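Local coordinates for uncharacterized protein (Archaeoglobus fulgidus DSM 4304, PDB 3BPD) that is of unknown function but assembles as a heptamer and binds magnesium ions, at residues E43-A47 against T48-K52; I53-G57 against N58-Y62. The protein carries 1 engineered substitution. One frame throughout, in Å; residues are numbered along the deposited sequence.

Overall arrangement
The chain follows the beta-alpha-beta-beta-alpha-beta order of a ferredoxin-like fold, with one antiparallel sheet ordered 34-44, 48-57, 6-16, 75-85. Interaction 1 comes first: it closes the tight hairpin in which strand 34-44 ends and strand 48-57 begins, at a surface site for magnesium. The same strand then runs through the sheet to its other end, where interaction 2 folds the loop 58-62 back on strand residues 53-57, on the way to helix 62-71. The two contacts are in series, neither nested nor crossed, with centres about 23 Å apart on opposite sides of the chain's centre. Strand 48-57 thus joins a metal-binding hairpin end to a packed strand-to-helix corner.

Interaction 1. Residues E43-A47 against T48-K52; sequences EIDQA and TENIK. With MG (magnesium ion), chain B; MG (magnesium ion), chain C.
A magnesium-binding beta hairpin, joining strands 34-44 and 48-57 of a ferredoxin-like sheet, brings Glu43 and Asp45 to two magnesium ions and holds them through pairing with Thr48 and Asn50. Glu43 and Asn50 form an antiparallel hydrogen-bonded pair: Glu43 N gives to Asn50 O at 3.1 Å, and Asn50 N returns a straighter bond (167° at the hydrogen) to Glu43 O at 2.9 Å. Ile44 and Glu49 make the next, non-hydrogen-bonded pair. Asp45 N then donates to Thr48 O, leaving Gln46 and Ala47 to carry the chain round.

On the face of Glu43 and Asn50, the glutamate chain is extended, with CG anti to the backbone N (chi1 171°), which carries its carboxylate out to the ions. Glu43 OE2 bridges both: it lies 2.2 Å from the chain B magnesium and, in a longer, looser bond, 2.6 Å from the chain C magnesium. Asp45 spans the same two ions unequally, OD2 binding the chain C magnesium at 2.3 Å and OD1 making a long contact of 2.7 Å to the chain B magnesium. The positive ions probably offset the repulsion between two neighbouring acidic groups.

Asp45 and Thr48 run side by side, with Thr48 CG2 beside Asp45 CB; the threonine hydroxyl is bonded to Lys15 O, and His17 NE2 reaches Asp45 O. On the other face, Ile44 lies alongside Glu49, whose OE1 forms a salt bridge with Lys15. The other carboxylate oxygen of this glutamate, Glu49 OE2, rests 3.7 Å from the methyl Ile44 CD1.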
loop_
_atom_site.group_PDB
_atom_site.type_symbol
_atom_site.label_atom_id
_atom_site.label_comp_id
_atom_site.label_asym_id
_atom_site.label_seq_id
_atom_site.Cartn_x
_atom_site.Cartn_y
_atom_site.Cartn_z
ATOM N N GLU F 43 14.361 -14.520 -15.514
ATOM C CA GLU F 43 14.130 -15.127 -16.819
ATOM C C GLU F 43 14.984 -16.361 -17.048
ATOM O O GLU F 43 16.108 -16.454 -16.549
ATOM C CB GLU F 43 14.417 -14.103 -17.927
ATOM C CG GLU F 43 14.409 -14.681 -19.332
ATOM C CD GLU F 43 14.904 -13.701 -20.382
ATOM O OE1 GLU F 43 14.149 -12.781 -20.769
ATOM O OE2 GLU F 43 16.062 -13.857 -20.816
ATOM N N ILE F 44 14.432 -17.313 -17.794
ATOM C CA ILE F 44 15.154 -18.522 -18.145
ATOM C C ILE F 44 15.482 -18.476 -19.633
ATOM O O ILE F 44 14.628 -18.182 -20.462
ATOM C CB ILE F 44 14.342 -19.800 -17.899
ATOM C CG1 ILE F 44 13.925 -19.907 -16.437
ATOM C CG2 ILE F 44 15.190 -20.999 -18.245
ATOM C CD1 ILE F 44 13.364 -21.272 -16.060
ATOM N N ASP F 45 16.730 -18.769 -19.968
ATOM C CA ASP F 45 17.161 -18.768 -21.358
ATOM C C ASP F 45 17.547 -20.164 -21.820
ATOM O O ASP F 45 17.300 -21.160 -21.135
ATOM C CB ASP F 45 18.356 -17.820 -21.553
ATOM C CG ASP F 45 17.939 -16.352 -21.721
ATOM O OD1 ASP F 45 18.610 -15.476 -21.125
ATOM O OD2 ASP F 45 16.964 -16.071 -22.455
ATOM N N GLN F 46 18.162 -20.208 -22.997
ATOM C CA GLN F 46 18.605 -21.442 -23.622
ATOM C C GLN F 46 19.289 -22.358 -22.615
ATOM O O GLN F 46 18.838 -23.482 -22.382
ATOM C CB GLN F 46 19.560 -21.104 -24.764
ATOM C CG GLN F 46 19.841 -22.243 -25.726
ATOM C CD GLN F 46 20.578 -21.762 -26.965
ATOM O OE1 GLN F 46 20.130 -20.828 -27.644
ATOM N NE2 GLN F 46 21.712 -22.395 -27.270
ATOM N N ALA F 47 20.366 -21.859 -22.011
ATOM C CA ALA F 47 21.137 -22.612 -21.034
ATOM C C ALA F 47 21.601 -21.673 -19.929
ATOM O O ALA F 47 22.663 -21.869 -19.329
ATOM C CB ALA F 47 22.332 -23.226 -21.715
ATOM N N THR F 48 20.787 -20.665 -19.643
ATOM C CA THR F 48 21.151 -19.667 -18.657
ATOM C C THR F 48 19.928 -19.088 -17.954
ATOM O O THR F 48 18.802 -19.223 -18.432
ATOM C CB THR F 48 21.923 -18.525 -19.360
ATOM O OG1 THR F 48 23.030 -18.134 -18.552
ATOM C CG2 THR F 48 21.026 -17.315 -19.593
ATOM N N GLU F 49 20.151 -18.444 -16.815
ATOM C CA GLU F 49 19.060 -17.822 -16.078
ATOM C C GLU F 49 19.516 -16.487 -15.533
ATOM O O GLU F 49 20.684 -16.315 -15.182
ATOM C CB GLU F 49 18.620 -18.670 -14.883
ATOM C CG GLU F 49 18.284 -20.105 -15.176
ATOM C CD GLU F 49 17.640 -20.789 -13.991
ATOM O OE1 GLU F 49 18.212 -20.720 -12.877
ATOM O OE2 GLU F 49 16.561 -21.399 -14.175
ATOM N N ASN F 50 18.594 -15.537 -15.487
ATOM C CA ASN F 50 18.880 -14.237 -14.914
ATOM C C ASN F 50 18.063 -14.255 -13.627
ATOM O O ASN F 50 16.860 -14.538 -13.643
ATOM C CB ASN F 50 18.430 -13.111 -15.848
ATOM C CG ASN F 50 19.422 -12.861 -16.986
ATOM O OD1 ASN F 50 20.596 -12.599 -16.740
ATOM N ND2 ASN F 50 18.947 -12.938 -18.237
ATOM N N ILE F 51 18.729 -13.985 -12.511
ATOM C CA ILE F 51 18.073 -13.997 -11.214
ATOM C C ILE F 51 18.439 -12.775 -10.369
ATOM O O ILE F 51 19.538 -12.231 -10.498
ATOM C CB ILE F 51 18.452 -15.291 -10.432
ATOM C CG1 ILE F 51 19.964 -15.326 -10.169
ATOM C CG2 ILE F 51 18.056 -16.524 -11.233
ATOM C CD1 ILE F 51 20.440 -16.565 -9.404
ATOM N N LYS F 52 17.507 -12.341 -9.518
ATOM C CA LYS F 52 17.735 -11.210 -8.611
ATOM C C LYS F 52 17.955 -11.775 -7.196
ATOM O O LYS F 52 17.091 -12.474 -6.665
ATOM C CB LYS F 52 16.522 -10.267 -8.604
ATOM C CG LYS F 52 16.836 -8.852 -9.042
ATOM C CD LYS F 52 17.082 -8.782 -10.546
ATOM C CE LYS F 52 17.428 -7.377 -11.009
ATOM N NZ LYS F 52 17.210 -7.252 -12.478
HETATM MG MG MG B . 17.888 -12.955 -21.648
HETATM MG MG MG C . 15.230 -14.724 -23.163
#

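Interaction 2. Residues I53-G57 against N58-Y62; sequences ITILG and NNLDY
Past Gly57, which touches Leu60, the backbone leaves strand 48-57, turns a corner at Asn58 and Asn59, Asn59 taking left-handed angles (phi 43°), and doubles back toward helix 62-71, standing off from the strand. The turn sets the side chain of Leu60 toward the strand it has just left, and this side chain spans the space between them. With CG anti to the carbonyl carbon (chi1 -56°), the branch is carried across to the strand, where its two methyls face Ile55 and Gly57. Leu60 CD1 meets Ile55 CG2 at 3.9 Å, the two side chains crossing at a slant, while CD2 of Leu60 sits 3.7 Å from Gly57 CA. A side chain at Gly57 would run into Leu60 CD2 and, at these backbone angles, into the preceding carbonyl oxygen as well, so the bare CA is what lets the leucine come in against the main chain.

Around this corner the buried Ile55 and Leu60 both reach Val34 on the adjoining strand and Ile65 on helix 62-71, and Leu60 also touches Leu6. An alanine in place of Leu60 would probably open a gap beside Ile55 CG2 and Gly57 CA and leave Ile65 and Val34 with less to pack on. Two polar groups are bonded to residues beyond the two segments: Arg7 NH1 donates to Gly57 O, and Asp61, at the N-cap of helix 62-71, takes the amide of Gln64 on OD2. Between 53-57 and 58-62 themselves the contact is apolar and rests on fit, methyl against methyl and methyl against glycine, so it depends on shape and burial rather than on directed bonds.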
loop_
_atom_site.group_PDB
_atom_site.type_symbol
_atom_site.label_atom_id
_atom_site.label_comp_id
_atom_site.label_asym_id
_atom_site.label_seq_id
_atom_site.Cartn_x
_atom_site.Cartn_y
_atom_site.Cartn_z
ATOM N N ILE F 53 19.108 -11.482 -6.595
ATOM C CA ILE F 53 19.420 -11.972 -5.250
ATOM C C ILE F 53 19.379 -10.856 -4.207
ATOM O O ILE F 53 20.051 -9.837 -4.347
ATOM C CB ILE F 53 20.823 -12.621 -5.181
ATOM C CG1 ILE F 53 20.897 -13.853 -6.097
ATOM C CG2 ILE F 53 21.131 -13.025 -3.747
ATOM C CD1 ILE F 53 22.300 -14.496 -6.198
ATOM N N THR F 54 18.577 -11.052 -3.167
ATOM C CA THR F 54 18.465 -10.077 -2.099
ATOM C C THR F 54 19.019 -10.745 -0.847
ATOM O O THR F 54 18.518 -11.788 -0.413
ATOM C CB THR F 54 16.991 -9.672 -1.845
ATOM O OG1 THR F 54 16.446 -9.094 -3.028
ATOM C CG2 THR F 54 16.891 -8.651 -0.716
ATOM N N ILE F 55 20.063 -10.144 -0.285
ATOM C CA ILE F 55 20.707 -10.651 0.916
ATOM C C ILE F 55 20.565 -9.663 2.062
ATOM O O ILE F 55 20.913 -8.484 1.939
ATOM C CB ILE F 55 22.195 -10.892 0.686
ATOM C CG1 ILE F 55 22.388 -11.765 -0.540
ATOM C CG2 ILE F 55 22.801 -11.583 1.889
ATOM C CD1 ILE F 55 23.826 -11.990 -0.878
ATOM N N LEU F 56 20.044 -10.164 3.177
ATOM C CA LEU F 56 19.848 -9.366 4.376
ATOM C C LEU F 56 20.790 -9.879 5.466
ATOM O O LEU F 56 21.094 -11.069 5.520
ATOM C CB LEU F 56 18.394 -9.483 4.855
ATOM C CG LEU F 56 18.051 -8.640 6.088
ATOM C CD1 LEU F 56 18.299 -7.179 5.744
ATOM C CD2 LEU F 56 16.617 -8.864 6.538
ATOM N N GLY F 57 21.254 -8.983 6.330
ATOM C CA GLY F 57 22.139 -9.394 7.408
ATOM C C GLY F 57 22.845 -8.228 8.065
ATOM O O GLY F 57 22.406 -7.081 7.938
ATOM N N ASN F 58 23.936 -8.517 8.774
ATOM C CA ASN F 58 24.711 -7.468 9.439
ATOM C C ASN F 58 26.177 -7.479 9.060
ATOM O O ASN F 58 26.798 -8.533 8.985
ATOM C CB ASN F 58 24.629 -7.595 10.947
ATOM C CG ASN F 58 25.283 -6.432 11.644
ATOM O OD1 ASN F 58 25.577 -6.490 12.837
ATOM N ND2 ASN F 58 25.512 -5.355 10.901
ATOM N N ASN F 59 26.732 -6.301 8.813
ATOM C CA ASN F 59 28.142 -6.193 8.473
ATOM C C ASN F 59 28.561 -7.273 7.467
ATOM O O ASN F 59 29.558 -7.967 7.660
ATOM C CB ASN F 59 28.962 -6.312 9.761
ATOM C CG ASN F 59 30.362 -5.761 9.615
ATOM O OD1 ASN F 59 30.545 -4.626 9.181
ATOM N ND2 ASN F 59 31.360 -6.559 9.987
ATOM N N LEU F 60 27.795 -7.404 6.389
ATOM C CA LEU F 60 28.067 -8.403 5.361
ATOM C C LEU F 60 29.407 -8.205 4.675
ATOM O O LEU F 60 29.854 -7.082 4.480
ATOM C CB LEU F 60 26.979 -8.378 4.284
ATOM C CG LEU F 60 25.497 -8.552 4.615
ATOM C CD1 LEU F 60 24.738 -8.530 3.301
ATOM C CD2 LEU F 60 25.229 -9.862 5.352
ATOM N N ASP F 61 30.032 -9.311 4.291
ATOM C CA ASP F 61 31.314 -9.290 3.588
ATOM C C ASP F 61 31.066 -9.524 2.088
ATOM O O ASP F 61 30.907 -10.659 1.642
ATOM C CB ASP F 61 32.226 -10.381 4.168
ATOM C CG ASP F 61 33.518 -10.550 3.393
ATOM O OD1 ASP F 61 34.444 -11.188 3.941
ATOM O OD2 ASP F 61 33.615 -10.065 2.243
ATOM N N TYR F 62 31.043 -8.447 1.312
ATOM C CA TYR F 62 30.794 -8.552 -0.119
ATOM C C TYR F 62 31.653 -9.583 -0.848
ATOM O O TYR F 62 31.128 -10.416 -1.590
ATOM C CB TYR F 62 30.954 -7.191 -0.806
ATOM C CG TYR F 62 30.602 -7.260 -2.270
ATOM C CD1 TYR F 62 29.298 -7.549 -2.687
ATOM C CD2 TYR F 62 31.577 -7.081 -3.242
ATOM C CE1 TYR F 62 28.981 -7.660 -4.040
ATOM C CE2 TYR F 62 31.277 -7.188 -4.594
ATOM C CZ TYR F 62 29.980 -7.476 -4.990
ATOM O OH TYR F 62 29.710 -7.580 -6.339
#